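Local coordinates for peroxisomal acyl-CoA oxidase 1A (Solanum lycopersicum, PDB 2FON), which probably catalyses the FAD-dependent oxidation of acyl-CoA in peroxisomal fatty-acid beta-oxidation, at residues 461-465 / 466-470; 506-509 / 510-514; 525-528 / 529-533. All blocks are in the same frame, centred on the assembly; numbering follows the deposited sequence.

Contact 1. Residues 461-465 / 466-470; sequences ISQLG and TGKKP
Gln-463 and Lys-468 meet across a Schellman motif, the reversal by which the chain leaves helix 446-462 for the loop that follows. The evidence is a pair of backbone bonds together with one left-handed residue. Lys-468 N donates to Gln-463 O at 3.2 Å, a bond spanning five residues, and within it Gly-467 N reaches Leu-464 O at 2.8 Å, closing a type I beta turn from Leu-464 to Gly-467. Gly-467 takes the positive phi of the motif (77°), a backbone conformation that glycine adopts most easily. A third, weak bond runs from Thr-466 N to the same Gln-463 O, which is thereby approached by two N-H groups.

The side chains of Gln-463 and Lys-468 extend together in the same direction. Their contact is made by the methylenes of the lysine: CE of Lys-468 lies over the terminal amide of Gln-463, 3.3 Å from both OE1 and NE2, while Lys-468 NZ is 4.5 Å from Gln-463 OE1. The lysine chain leaves with CG anti to its own N (chi1 169°) and bends at chi3 and chi4, which lays CE, rather than the ammonium group, across the amide.

Thr-466, within the turn, contributes the weak bond already described, and its CB lies 3.3 Å from Gln-463 O. The whole turn is a surface feature away from the flavin site; just before it, Ser-462 OG bonds back to Lys-459 O on the helix. The Leu-464 side chain crosses the Pro-470 ring at about a right angle, CD2 of Leu-464 lying 3.7 Å from CD of Pro-470.

Contact 2. Residues 506-509 / 510-514; sequences FEAR and SARMS
Ala-508 O accepts from Arg-512 N at 2.7 Å with an N-H...O angle of 172°, nearly straight. Its neighbours continue the same i to i+4 ladder: Met-513 N donates to Arg-509 O, Ala-511 N to Glu-507 O and Ser-510 N to Phe-506 O, the last being the longest of the four at 3.1 Å.

The polar ends of the side chains are bound beyond this turn. Arg-509 forms a salt bridge through NH2 to Asp-589 and a hydrogen bond through NH1 to Gln-547, whereas Arg-512 NE donates to the carbonyl of Leu-483 and its NH1, weakly, to that of Thr-593. Glu-507 pairs with Arg-479, and the hydroxyls of Ser-510 and Tyr-476 are hydrogen-bonded to each other. These polar groups are thus tied to surrounding segments, which should limit the rotation of the two buried guanidinium groups.

What crosses between the side chains is therefore packing of their inner parts. Arg-509 and Met-513 lie alongside each other: with CG of Arg-509 turned anti to N (chi1 175°), the arginine chain runs beside the thioether, and Met-513 SD sits 3.9 Å from both CG and NE of Arg-509, oblique to the guanidinium. On another side of the helix, Arg-512 folds back over the preceding turn, its CD 3.2 Å from Ala-508 O, with NE of Arg-512 3.9 Å from CB of Ala-508. Phe-506 stacks edge-to-face with Phe-590, outside this turn.

The i to i+4 bonds are those of an ordinary alpha helix; this mostly buried part of helix 499-521 packs against helices 446-462, 535-558 and 587-592 in the largely helical C-terminal region of the acyl-CoA oxidase.

Contact 3. Residues 525-528 / 529-533; sequences ENQE and EGFAE
Asn-526, the N-cap of helix 527-533, touches Glu-529 in the first turn. Its OD1 accepts from Glu-528 N at 3.2 Å, with an N-H...O angle of 138°; the donor stands well above the amide carbonyl plane, 65° out of it, and not on a lone pair. Because CG is anti to the backbone N (chi1 168°), the amide folds over the first turn, and its other branch, ND2 of Asn-526, lies 3.5 Å from Glu-529 CB. The two side chains cross with amide and carboxylate planes steeply inclined. Asn-526 O accepts the first full-turn helical bond, from Gly-530 N at 3.3 Å.

Gln-527 follows, its carbonyl O bonded by Phe-531 N at 2.9 Å. Extended beyond CG, its side chain runs alongside the phenylalanine in the same direction. Between these two side chains the nearest atoms are CG of Gln-527 and CE1 of Phe-531, at 3.8 Å, and the amide and ring planes are well short of parallel.

Glu-528 accepts from Ala-532 N through its backbone O at 3.2 Å. Its side chain bends at chi2 and brings OE2 of Glu-528 to the edge of the Phe-531 ring, near the ring plane and 4.1 Å from CD1. This same oxygen forms a salt bridge with Arg-455, a residue that Phe-531 also packs against.

The short helix lies on the surface, and Phe-531 joins it to two longer ones, packing on Arg-455 and Met-458 of helix 446-462 and on Leu-521 of helix 499-521; Glu-533 meets Lys-347 of the second subunit.

In the fold
The three local contacts follow one another along the chain and lie on the same side of its centre. Contacts 1 and 2, with centres about 17 Å apart, touch directly: Ile-461 CD1 packs on Ser-514 CB at 3.7 Å, joining the final part of helix 446-462 to helix 499-521. Contact 3 is centred about 21 Å from contact 1 and 22 Å from contact 2 and touches neither, the nearest atoms being about 6 and 9 Å away, respectively. Helix 446-462 nevertheless borders both contacts 2 and 3. None forms part of the flavin-binding site; in contact 3 the Ala-532 side chain lies about 8 Å from a bound FAD.

Contact 1. Residues 461-465 / 466-470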
loop_
_atom_site.group_PDB
_atom_site.type_symbol
_atom_site.label_atom_id
_atom_site.label_comp_id
_atom_site.label_asym_id
_atom_site.label_seq_id
_atom_site.Cartn_x
_atom_site.Cartn_y
_atom_site.Cartn_z
ATOM N N ILE B 461 -31.102 -11.801 10.767
ATOM C CA ILE B 461 -31.767 -11.244 11.916
ATOM C C ILE B 461 -33.280 -11.187 11.693
ATOM O O ILE B 461 -34.020 -11.716 12.519
ATOM C CB ILE B 461 -31.136 -9.938 12.486
ATOM C CG1 ILE B 461 -29.894 -10.281 13.287
ATOM C CG2 ILE B 461 -32.133 -9.223 13.436
ATOM C CD1 ILE B 461 -28.903 -9.221 13.270
ATOM N N SER B 462 -33.752 -10.634 10.579
ATOM C CA SER B 462 -35.234 -10.574 10.365
ATOM C C SER B 462 -35.989 -11.910 10.273
ATOM O O SER B 462 -37.187 -11.918 10.440
ATOM C CB SER B 462 -35.611 -9.697 9.165
ATOM O OG SER B 462 -35.378 -10.394 7.969
ATOM N N GLN B 463 -35.312 -13.023 9.998
ATOM C CA GLN B 463 -36.008 -14.323 9.988
ATOM C C GLN B 463 -36.199 -14.884 11.393
ATOM O O GLN B 463 -36.924 -15.870 11.591
ATOM C CB GLN B 463 -35.308 -15.370 9.109
ATOM C CG GLN B 463 -35.443 -15.146 7.594
ATOM C CD GLN B 463 -34.354 -15.873 6.768
ATOM O OE1 GLN B 463 -34.620 -16.365 5.666
ATOM N NE2 GLN B 463 -33.122 -15.938 7.309
ATOM N N LEU B 464 -35.562 -14.268 12.385
ATOM C CA LEU B 464 -35.752 -14.728 13.764
ATOM C C LEU B 464 -37.229 -14.649 14.213
ATOM O O LEU B 464 -37.736 -15.571 14.854
ATOM C CB LEU B 464 -34.843 -13.965 14.698
ATOM C CG LEU B 464 -33.428 -14.454 14.474
ATOM C CD1 LEU B 464 -32.419 -13.439 14.993
ATOM C CD2 LEU B 464 -33.212 -15.848 15.062
ATOM N N GLY B 465 -37.905 -13.557 13.829
ATOM C CA GLY B 465 -39.314 -13.355 14.132
ATOM C C GLY B 465 -40.143 -14.531 13.673
ATOM O O GLY B 465 -41.066 -14.937 14.339
ATOM N N THR B 466 -39.772 -15.090 12.533
ATOM C CA THR B 466 -40.447 -16.223 11.914
ATOM C C THR B 466 -40.191 -17.547 12.651
ATOM O O THR B 466 -40.746 -18.591 12.296
ATOM C CB THR B 466 -39.951 -16.321 10.471
ATOM O OG1 THR B 466 -40.581 -15.288 9.704
ATOM C CG2 THR B 466 -40.239 -17.674 9.859
ATOM N N GLY B 467 -39.344 -17.496 13.675
ATOM C CA GLY B 467 -38.905 -18.697 14.354
ATOM C C GLY B 467 -37.838 -19.476 13.590
ATOM O O GLY B 467 -37.533 -20.602 13.971
ATOM N N LYS B 468 -37.267 -18.916 12.516
ATOM C CA LYS B 468 -36.240 -19.655 11.799
ATOM C C LYS B 468 -34.872 -19.530 12.509
ATOM O O LYS B 468 -34.253 -18.470 12.487
ATOM C CB LYS B 468 -36.180 -19.226 10.321
ATOM C CG LYS B 468 -34.980 -19.736 9.494
ATOM C CD LYS B 468 -35.193 -19.440 8.017
ATOM C CE LYS B 468 -33.869 -19.155 7.264
ATOM N NZ LYS B 468 -32.874 -20.279 7.151
ATOM N N LYS B 469 -34.440 -20.629 13.148
ATOM C CA LYS B 469 -33.161 -20.705 13.891
ATOM C C LYS B 469 -31.913 -20.847 12.970
ATOM O O LYS B 469 -31.804 -21.807 12.197
ATOM C CB LYS B 469 -33.212 -21.834 14.955
ATOM N N PRO B 470 -30.983 -19.881 13.039
ATOM C CA PRO B 470 -29.760 -19.832 12.213
ATOM C C PRO B 470 -28.729 -20.948 12.468
ATOM O O PRO B 470 -28.662 -21.475 13.578
ATOM C CB PRO B 470 -29.135 -18.496 12.613
ATOM C CG PRO B 470 -29.696 -18.208 13.982
ATOM C CD PRO B 470 -31.089 -18.716 13.932
#

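Contact 2. Residues 506-509 / 510-514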
loop_
_atom_site.group_PDB
_atom_site.type_symbol
_atom_site.label_atom_id
_atom_site.label_comp_id
_atom_site.label_asym_id
_atom_site.label_seq_id
_atom_site.Cartn_x
_atom_site.Cartn_y
_atom_site.Cartn_z
ATOM N N PHE B 506 -16.017 -11.807 20.866
ATOM C CA PHE B 506 -16.213 -11.554 19.452
ATOM C C PHE B 506 -17.656 -11.739 18.983
ATOM O O PHE B 506 -18.140 -11.043 18.075
ATOM C CB PHE B 506 -15.259 -12.421 18.645
ATOM C CG PHE B 506 -13.908 -11.814 18.478
ATOM C CD1 PHE B 506 -12.934 -11.974 19.457
ATOM C CD2 PHE B 506 -13.630 -11.040 17.375
ATOM C CE1 PHE B 506 -11.698 -11.364 19.328
ATOM C CE2 PHE B 506 -12.389 -10.426 17.234
ATOM C CZ PHE B 506 -11.431 -10.596 18.212
ATOM N N GLU B 507 -18.328 -12.698 19.616
ATOM C CA GLU B 507 -19.728 -12.988 19.366
ATOM C C GLU B 507 -20.575 -11.809 19.781
ATOM O O GLU B 507 -21.409 -11.340 19.013
ATOM C CB GLU B 507 -20.145 -14.248 20.113
ATOM C CG GLU B 507 -19.655 -15.544 19.443
ATOM C CD GLU B 507 -20.165 -16.838 20.105
ATOM O OE1 GLU B 507 -20.032 -17.899 19.473
ATOM O OE2 GLU B 507 -20.692 -16.837 21.248
ATOM N N ALA B 508 -20.317 -11.291 20.979
ATOM C CA ALA B 508 -21.091 -10.169 21.515
ATOM C C ALA B 508 -20.967 -8.982 20.580
ATOM O O ALA B 508 -21.958 -8.485 20.040
ATOM C CB ALA B 508 -20.616 -9.804 22.905
ATOM N N ARG B 509 -19.729 -8.570 20.361
ATOM C CA ARG B 509 -19.428 -7.490 19.468
ATOM C C ARG B 509 -20.218 -7.574 18.147
ATOM O O ARG B 509 -20.827 -6.587 17.701
ATOM C CB ARG B 509 -17.940 -7.498 19.172
ATOM C CG ARG B 509 -17.547 -6.463 18.126
ATOM C CD ARG B 509 -16.457 -6.990 17.290
ATOM N NE ARG B 509 -15.839 -5.977 16.473
ATOM C CZ ARG B 509 -14.932 -6.285 15.545
ATOM N NH1 ARG B 509 -14.564 -7.557 15.393
ATOM N NH2 ARG B 509 -14.393 -5.338 14.767
ATOM N N SER B 510 -20.183 -8.747 17.517
ATOM C CA SER B 510 -20.788 -8.897 16.221
ATOM C C SER B 510 -22.316 -8.839 16.332
ATOM O O SER B 510 -22.980 -8.057 15.631
ATOM C CB SER B 510 -20.287 -10.178 15.552
ATOM O OG SER B 510 -20.993 -10.415 14.348
ATOM N N ALA B 511 -22.868 -9.628 17.245
ATOM C CA ALA B 511 -24.305 -9.565 17.520
ATOM C C ALA B 511 -24.694 -8.134 17.758
ATOM O O ALA B 511 -25.550 -7.594 17.076
ATOM C CB ALA B 511 -24.676 -10.421 18.710
ATOM N N ARG B 512 -24.036 -7.494 18.707
ATOM C CA ARG B 512 -24.406 -6.134 19.007
ATOM C C ARG B 512 -24.314 -5.259 17.766
ATOM O O ARG B 512 -25.259 -4.571 17.452
ATOM C CB ARG B 512 -23.585 -5.597 20.147
ATOM C CG ARG B 512 -24.053 -6.083 21.460
ATOM C CD ARG B 512 -22.880 -6.409 22.330
ATOM N NE ARG B 512 -23.312 -7.021 23.579
ATOM C CZ ARG B 512 -23.335 -6.377 24.739
ATOM N NH1 ARG B 512 -22.931 -5.105 24.797
ATOM N NH2 ARG B 512 -23.745 -7.007 25.838
ATOM N N MET B 513 -23.225 -5.340 17.014
ATOM C CA MET B 513 -23.099 -4.467 15.845
ATOM C C MET B 513 -24.162 -4.710 14.787
ATOM O O MET B 513 -24.782 -3.753 14.285
ATOM C CB MET B 513 -21.699 -4.476 15.256
ATOM C CG MET B 513 -20.761 -3.591 16.019
ATOM S SD MET B 513 -19.075 -3.935 15.515
ATOM C CE MET B 513 -18.978 -3.106 13.904
ATOM N N SER B 514 -24.409 -5.987 14.492
ATOM C CA SER B 514 -25.474 -6.341 13.558
ATOM C C SER B 514 -26.855 -5.936 14.047
ATOM O O SER B 514 -27.638 -5.429 13.272
ATOM C CB SER B 514 -25.439 -7.810 13.232
ATOM O OG SER B 514 -24.433 -8.022 12.275
#

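Contact 3. Residues 525-528 / 529-533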
loop_
_atom_site.group_PDB
_atom_site.type_symbol
_atom_site.label_atom_id
_atom_site.label_comp_id
_atom_site.label_asym_id
_atom_site.label_seq_id
_atom_site.Cartn_x
_atom_site.Cartn_y
_atom_site.Cartn_z
ATOM N N GLU B 525 -38.580 3.259 5.465
ATOM C CA GLU B 525 -39.738 2.640 4.833
ATOM C C GLU B 525 -39.266 1.737 3.685
ATOM O O GLU B 525 -39.638 0.556 3.653
ATOM C CB GLU B 525 -40.769 3.707 4.364
ATOM N N ASN B 526 -38.399 2.275 2.802
ATOM C CA ASN B 526 -37.837 1.534 1.676
ATOM C C ASN B 526 -36.511 0.930 2.120
ATOM O O ASN B 526 -35.626 1.644 2.526
ATOM C CB ASN B 526 -37.720 2.467 0.433
ATOM C CG ASN B 526 -36.867 1.883 -0.726
ATOM O OD1 ASN B 526 -36.776 0.679 -0.948
ATOM N ND2 ASN B 526 -36.243 2.769 -1.464
ATOM N N GLN B 527 -36.392 -0.396 2.062
ATOM C CA GLN B 527 -35.222 -1.126 2.597
ATOM C C GLN B 527 -34.001 -0.910 1.711
ATOM O O GLN B 527 -32.859 -0.902 2.179
ATOM C CB GLN B 527 -35.520 -2.633 2.760
ATOM C CG GLN B 527 -34.340 -3.467 3.320
ATOM C CD GLN B 527 -34.703 -4.919 3.726
ATOM O OE1 GLN B 527 -34.697 -5.834 2.890
ATOM N NE2 GLN B 527 -35.002 -5.129 5.022
ATOM N N GLU B 528 -34.248 -0.719 0.424
ATOM C CA GLU B 528 -33.171 -0.440 -0.497
ATOM C C GLU B 528 -32.573 0.939 -0.152
ATOM O O GLU B 528 -31.348 1.100 -0.106
ATOM C CB GLU B 528 -33.683 -0.540 -1.917
ATOM C CG GLU B 528 -32.910 -1.463 -2.842
ATOM C CD GLU B 528 -32.082 -2.533 -2.120
ATOM O OE1 GLU B 528 -32.642 -3.593 -1.733
ATOM O OE2 GLU B 528 -30.839 -2.325 -1.965
ATOM N N GLU B 529 -33.432 1.910 0.173
ATOM C CA GLU B 529 -32.925 3.217 0.615
ATOM C C GLU B 529 -31.971 3.088 1.836
ATOM O O GLU B 529 -30.879 3.665 1.878
ATOM C CB GLU B 529 -34.077 4.167 0.913
ATOM C CG GLU B 529 -33.645 5.621 1.215
ATOM C CD GLU B 529 -34.811 6.511 1.719
ATOM O OE1 GLU B 529 -35.987 6.356 1.260
ATOM O OE2 GLU B 529 -34.540 7.373 2.589
ATOM N N GLY B 530 -32.410 2.302 2.810
ATOM C CA GLY B 530 -31.687 2.073 4.050
ATOM C C GLY B 530 -30.381 1.350 3.842
ATOM O O GLY B 530 -29.399 1.711 4.493
ATOM N N PHE B 531 -30.337 0.344 2.955
ATOM C CA PHE B 531 -29.028 -0.295 2.661
ATOM C C PHE B 531 -28.069 0.702 2.082
ATOM O O PHE B 531 -26.884 0.599 2.303
ATOM C CB PHE B 531 -29.090 -1.509 1.726
ATOM C CG PHE B 531 -29.436 -2.758 2.405
ATOM C CD1 PHE B 531 -30.470 -3.554 1.933
ATOM C CD2 PHE B 531 -28.786 -3.134 3.553
ATOM C CE1 PHE B 531 -30.832 -4.754 2.594
ATOM C CE2 PHE B 531 -29.128 -4.296 4.215
ATOM C CZ PHE B 531 -30.144 -5.114 3.729
ATOM N N ALA B 532 -28.576 1.657 1.321
ATOM C CA ALA B 532 -27.711 2.610 0.677
ATOM C C ALA B 532 -27.115 3.473 1.773
ATOM O O ALA B 532 -25.902 3.495 1.949
ATOM C CB ALA B 532 -28.493 3.466 -0.369
ATOM N N GLU B 533 -27.977 4.127 2.545
ATOM C CA GLU B 533 -27.544 5.083 3.550
ATOM C C GLU B 533 -26.654 4.469 4.644
ATOM O O GLU B 533 -25.743 5.089 5.120
ATOM C CB GLU B 533 -28.766 5.767 4.162
ATOM C CG GLU B 533 -28.464 7.118 4.822
ATOM C CD GLU B 533 -28.175 8.283 3.823
ATOM O OE1 GLU B 533 -28.549 8.193 2.612
ATOM O OE2 GLU B 533 -27.581 9.302 4.279
#